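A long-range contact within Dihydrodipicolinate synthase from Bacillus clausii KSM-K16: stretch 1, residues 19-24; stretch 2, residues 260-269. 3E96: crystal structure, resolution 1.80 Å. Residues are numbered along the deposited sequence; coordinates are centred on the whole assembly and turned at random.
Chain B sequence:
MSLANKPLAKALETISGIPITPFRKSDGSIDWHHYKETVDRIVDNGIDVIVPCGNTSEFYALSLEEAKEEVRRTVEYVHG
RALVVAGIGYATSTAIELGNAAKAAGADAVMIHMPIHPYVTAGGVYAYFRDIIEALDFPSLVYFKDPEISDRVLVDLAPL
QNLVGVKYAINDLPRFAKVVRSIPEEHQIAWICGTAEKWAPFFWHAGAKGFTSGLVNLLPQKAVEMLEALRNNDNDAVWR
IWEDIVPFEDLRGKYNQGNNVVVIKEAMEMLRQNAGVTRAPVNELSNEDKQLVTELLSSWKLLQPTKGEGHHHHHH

Stretch 1 19-24: PITPFR
Stretch 2 (260-269) NVVVIKEAME

Residues 19-24 run as an extended segment without regular secondary structure, with phi between -61° and -119° and psi between 104° and 165°. They lie against a helix that occupies at least residues 262-269 and continues beyond. Its phi/psi values stay near -65/-40, and its backbone bonds include Lys265 N to Val261 O at 2.9 Å and Met268 N to Ile264 O, also 2.9 Å. The closest CA atoms across the contact, those of Ile20 and Val261, stand 7.5 Å apart, so side chains must bridge the gap. Together the stretches bury 238 Å².

Ile20 is covered most. Its CA-CB bond points toward the helix, and chi1 of 54° (p) with chi2 of 157° (t) places its branches among residues spaced three or four apart, which a helix brings onto one side. Ile20 CG2 lies 3.9 Å from Ile264 CG2 and 4.4 Å from Val261 CG1, while Ile20 CD1 comes within 3.3 Å of Met268 CE. Met268 is m, t, m, its unbranched chain carrying the terminal methyl to the isoleucine. A branched aliphatic residue suits this buried site because it can touch several apolar neighbours at once.

Lys265 adds the polar link. Its CA-CB bond points sideways, yet its end comes nearer: chi1 is -72° (m), and chi2 to chi4 are all t, extending the chain. The methylenes pack as hydrocarbon, with Lys265 CE 4.0 Å from Ile20 CB, and the ammonium reaches the backbone, where Lys265 NZ donates a 2.8 Å hydrogen bond to Thr21 O. A water accepts from Thr21 N at 2.8 Å and, weakly, from Lys265 NZ at 3.4 Å. Phe23 (chi1 -63°, m; chi2 -56°) brings CD2 within 3.3 Å of Lys265 NZ, which approaches the ring obliquely. A long aliphatic chain ending in a charge thus serves both apolar packing and hydrogen bonding.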

ATOM      1  N   PRO B  19     -12.793  14.382   3.075  1.00 12.21           N
ATOM      2  CA  PRO B  19     -12.073  15.653   3.005  1.00 11.44           C
ATOM      3  C   PRO B  19     -10.609  15.531   2.635  1.00 12.19           C
ATOM      4  O   PRO B  19      -9.955  14.541   2.957  1.00 12.51           O
ATOM      5  CB  PRO B  19     -12.239  16.206   4.413  1.00 12.03           C
ATOM      6  CG  PRO B  19     -12.089  14.948   5.246  1.00 11.41           C
ATOM      7  CD  PRO B  19     -12.922  13.925   4.473  1.00 11.53           C
ATOM      8  N   ILE B  20     -10.105  16.547   1.946  1.00 11.25           N
ATOM      9  CA  ILE B  20      -8.695  16.581   1.602  1.00 11.37           C
ATOM     10  C   ILE B  20      -7.984  17.051   2.868  1.00 12.92           C
ATOM     11  O   ILE B  20      -8.623  17.562   3.796  1.00 13.50           O
ATOM     12  CB  ILE B  20      -8.385  17.639   0.525  1.00 12.78           C
ATOM     13  CG1 ILE B  20      -8.915  19.003   0.990  1.00 13.31           C
ATOM     14  CG2 ILE B  20      -8.978  17.234  -0.800  1.00 11.94           C
ATOM     15  CD1 ILE B  20      -8.236  20.199   0.331  1.00 16.38           C
ATOM     16  N   THR B  21      -6.670  16.865   2.909  1.00 12.48           N
ATOM     17  CA  THR B  21      -5.864  17.362   4.015  1.00 12.18           C
ATOM     18  C   THR B  21      -5.006  18.434   3.345  1.00 13.43           C
ATOM     19  O   THR B  21      -4.069  18.124   2.605  1.00 10.97           O
ATOM     20  CB  THR B  21      -4.932  16.291   4.616  1.00 13.51           C
ATOM     21  OG1 THR B  21      -5.710  15.189   5.102  1.00 11.37           O
ATOM     22  CG2 THR B  21      -4.131  16.886   5.778  1.00 12.35           C
ATOM     23  N   PRO B  22      -5.338  19.717   3.566  1.00 14.13           N
ATOM     24  CA  PRO B  22      -4.568  20.807   2.958  1.00 14.79           C
ATOM     25  C   PRO B  22      -3.114  20.792   3.416  1.00 14.67           C
ATOM     26  O   PRO B  22      -2.845  20.761   4.614  1.00 14.88           O
ATOM     27  CB  PRO B  22      -5.297  22.065   3.443  1.00 14.12           C
ATOM     28  CG  PRO B  22      -6.700  21.580   3.691  1.00 15.39           C
ATOM     29  CD  PRO B  22      -6.471  20.243   4.344  1.00 14.55           C
ATOM     30  N   PHE B  23      -2.180  20.806   2.466  1.00 15.01           N
ATOM     31  CA  PHE B  23      -0.758  20.819   2.803  1.00 15.74           C
ATOM     32  C   PHE B  23      -0.135  22.086   2.230  1.00 15.98           C
ATOM     33  O   PHE B  23      -0.429  22.466   1.095  1.00 15.28           O
ATOM     34  CB  PHE B  23      -0.024  19.611   2.208  1.00 14.66           C
ATOM     35  CG  PHE B  23      -0.488  18.283   2.730  1.00 12.96           C
ATOM     36  CD1 PHE B  23      -0.490  18.014   4.093  1.00 14.10           C
ATOM     37  CD2 PHE B  23      -0.876  17.276   1.844  1.00 13.85           C
ATOM     38  CE1 PHE B  23      -0.869  16.758   4.572  1.00 13.79           C
ATOM     39  CE2 PHE B  23      -1.257  16.020   2.310  1.00 14.24           C
ATOM     40  CZ  PHE B  23      -1.253  15.759   3.676  1.00 14.89           C
ATOM     41  N   ARG B  24       0.732  22.728   3.007  1.00 17.86           N
ATOM     42  CA  ARG B  24       1.392  23.949   2.554  1.00 19.27           C
ATOM     43  C   ARG B  24       2.434  23.660   1.485  1.00 19.65           C
ATOM     44  O   ARG B  24       3.192  22.698   1.588  1.00 18.60           O
ATOM     45  CB  ARG B  24       2.068  24.659   3.726  1.00 18.90           C
ATOM     46  CG  ARG B  24       1.106  25.125   4.797  1.00 19.12           C
ATOM     47  CD  ARG B  24       1.781  26.099   5.747  1.00 21.30           C
ATOM     48  NE  ARG B  24       0.824  26.702   6.669  1.00 21.16           N
ATOM     49  CZ  ARG B  24       0.331  26.096   7.743  1.00 22.21           C
ATOM     50  NH1 ARG B  24       0.706  24.860   8.046  1.00 20.98           N
ATOM     51  NH2 ARG B  24      -0.542  26.728   8.515  1.00 22.71           N
ATOM     52  N   ASN B 260      -6.087  11.514  -8.696  1.00 14.51           N
ATOM     53  CA  ASN B 260      -7.239  11.543  -7.797  1.00 13.07           C
ATOM     54  C   ASN B 260      -7.416  12.733  -6.854  1.00 13.90           C
ATOM     55  O   ASN B 260      -8.502  13.318  -6.789  1.00 13.36           O
ATOM     56  CB  ASN B 260      -7.296  10.244  -6.991  1.00 17.68           C
ATOM     57  CG  ASN B 260      -8.592  10.100  -6.223  1.00 21.32           C
ATOM     58  OD1 ASN B 260      -8.824  10.797  -5.235  1.00 23.46           O
ATOM     59  ND2 ASN B 260      -9.451   9.201  -6.682  1.00 22.65           N
ATOM     60  N   VAL B 261      -6.369  13.091  -6.122  1.00 11.90           N
ATOM     61  CA  VAL B 261      -6.463  14.207  -5.182  1.00 12.08           C
ATOM     62  C   VAL B 261      -5.897  15.507  -5.734  1.00 13.12           C
ATOM     63  O   VAL B 261      -6.467  16.580  -5.520  1.00 13.20           O
ATOM     64  CB  VAL B 261      -5.735  13.875  -3.855  1.00 11.76           C
ATOM     65  CG1 VAL B 261      -5.750  15.095  -2.921  1.00 12.43           C
ATOM     66  CG2 VAL B 261      -6.407  12.684  -3.176  1.00 13.48           C
ATOM     67  N   VAL B 262      -4.781  15.421  -6.450  1.00 11.93           N
ATOM     68  CA  VAL B 262      -4.174  16.631  -6.985  1.00 12.96           C
ATOM     69  C   VAL B 262      -5.131  17.405  -7.899  1.00 13.79           C
ATOM     70  O   VAL B 262      -5.118  18.634  -7.899  1.00 13.49           O
ATOM     71  CB  VAL B 262      -2.834  16.323  -7.706  1.00 13.55           C
ATOM     72  CG1 VAL B 262      -3.063  15.413  -8.896  1.00 12.78           C
ATOM     73  CG2 VAL B 262      -2.161  17.632  -8.118  1.00 14.73           C
ATOM     74  N   VAL B 263      -5.969  16.702  -8.658  1.00 13.07           N
ATOM     75  CA  VAL B 263      -6.941  17.379  -9.527  1.00 13.80           C
ATOM     76  C   VAL B 263      -7.932  18.160  -8.655  1.00 13.91           C
ATOM     77  O   VAL B 263      -8.303  19.297  -8.975  1.00 14.27           O
ATOM     78  CB  VAL B 263      -7.729  16.375 -10.409  1.00 13.62           C
ATOM     79  CG1 VAL B 263      -8.930  17.068 -11.058  1.00 13.96           C
ATOM     80  CG2 VAL B 263      -6.814  15.810 -11.489  1.00 12.83           C
ATOM     81  N   ILE B 264      -8.360  17.546  -7.554  1.00 12.87           N
ATOM     82  CA  ILE B 264      -9.287  18.201  -6.637  1.00 13.97           C
ATOM     83  C   ILE B 264      -8.658  19.474  -6.057  1.00 14.49           C
ATOM     84  O   ILE B 264      -9.285  20.542  -6.040  1.00 13.57           O
ATOM     85  CB  ILE B 264      -9.680  17.262  -5.467  1.00 14.22           C
ATOM     86  CG1 ILE B 264     -10.587  16.143  -5.980  1.00 15.42           C
ATOM     87  CG2 ILE B 264     -10.395  18.047  -4.371  1.00 15.66           C
ATOM     88  CD1 ILE B 264     -10.971  15.128  -4.920  1.00 17.52           C
ATOM     89  N   LYS B 265      -7.417  19.361  -5.593  1.00 11.84           N
ATOM     90  CA  LYS B 265      -6.732  20.507  -5.001  1.00 14.04           C
ATOM     91  C   LYS B 265      -6.464  21.657  -5.959  1.00 15.00           C
ATOM     92  O   LYS B 265      -6.627  22.824  -5.592  1.00 15.44           O
ATOM     93  CB  LYS B 265      -5.427  20.059  -4.334  1.00 12.21           C
ATOM     94  CG  LYS B 265      -5.664  19.272  -3.041  1.00 11.98           C
ATOM     95  CD  LYS B 265      -4.381  19.018  -2.257  1.00 12.02           C
ATOM     96  CE  LYS B 265      -4.695  18.344  -0.922  1.00 11.25           C
ATOM     97  NZ  LYS B 265      -3.467  17.924  -0.173  1.00 10.55           N
ATOM     98  N   GLU B 266      -6.057  21.353  -7.184  1.00 16.78           N
ATOM     99  CA  GLU B 266      -5.793  22.431  -8.130  1.00 16.67           C
ATOM    100  C   GLU B 266      -7.101  23.035  -8.631  1.00 17.69           C
ATOM    101  O   GLU B 266      -7.152  24.215  -8.979  1.00 18.03           O
ATOM    102  CB  GLU B 266      -4.910  21.934  -9.275  1.00 17.25           C
ATOM    103  CG  GLU B 266      -3.502  21.608  -8.785  1.00 16.11           C
ATOM    104  CD  GLU B 266      -2.455  21.606  -9.877  1.00 18.09           C
ATOM    105  OE1 GLU B 266      -2.673  22.251 -10.928  1.00 16.74           O
ATOM    106  OE2 GLU B 266      -1.397  20.973  -9.671  1.00 17.82           O
ATOM    107  N   ALA B 267      -8.167  22.241  -8.638  1.00 16.73           N
ATOM    108  CA  ALA B 267      -9.474  22.741  -9.053  1.00 16.74           C
ATOM    109  C   ALA B 267      -9.995  23.684  -7.960  1.00 17.71           C
ATOM    110  O   ALA B 267     -10.522  24.765  -8.256  1.00 18.00           O
ATOM    111  CB  ALA B 267     -10.445  21.583  -9.254  1.00 17.12           C
ATOM    112  N   MET B 268      -9.843  23.270  -6.700  1.00 15.48           N
ATOM    113  CA  MET B 268     -10.279  24.081  -5.557  1.00 16.10           C
ATOM    114  C   MET B 268      -9.559  25.431  -5.570  1.00 17.55           C
ATOM    115  O   MET B 268     -10.186  26.480  -5.379  1.00 16.12           O
ATOM    116  CB  MET B 268      -9.985  23.368  -4.219  1.00 15.62           C
ATOM    117  CG  MET B 268     -10.816  22.104  -3.942  1.00 15.85           C
ATOM    118  SD  MET B 268     -10.387  21.225  -2.402  1.00  5.15           S
ATOM    119  CE  MET B 268      -8.971  20.385  -2.877  1.00 24.33           C
ATOM    120  N   GLU B 269      -8.245  25.406  -5.790  1.00 16.04           N
ATOM    121  CA  GLU B 269      -7.459  26.639  -5.818  1.00 17.40           C
ATOM    122  C   GLU B 269      -7.934  27.573  -6.933  1.00 18.50           C
ATOM    123  O   GLU B 269      -7.984  28.797  -6.749  1.00 17.25           O
ATOM    124  CB  GLU B 269      -5.970  26.326  -5.997  1.00 17.57           C
ATOM    125  CG  GLU B 269      -5.271  25.775  -4.745  1.00 19.31           C
ATOM    126  CD  GLU B 269      -5.148  26.795  -3.621  1.00 21.08           C
ATOM    127  OE1 GLU B 269      -5.040  28.008  -3.915  1.00 23.01           O
ATOM    128  OE2 GLU B 269      -5.136  26.386  -2.439  1.00 19.49           O
TER
HETATM  129  O   HOH W   1      -5.662  15.453   0.677  1.00 11.99           O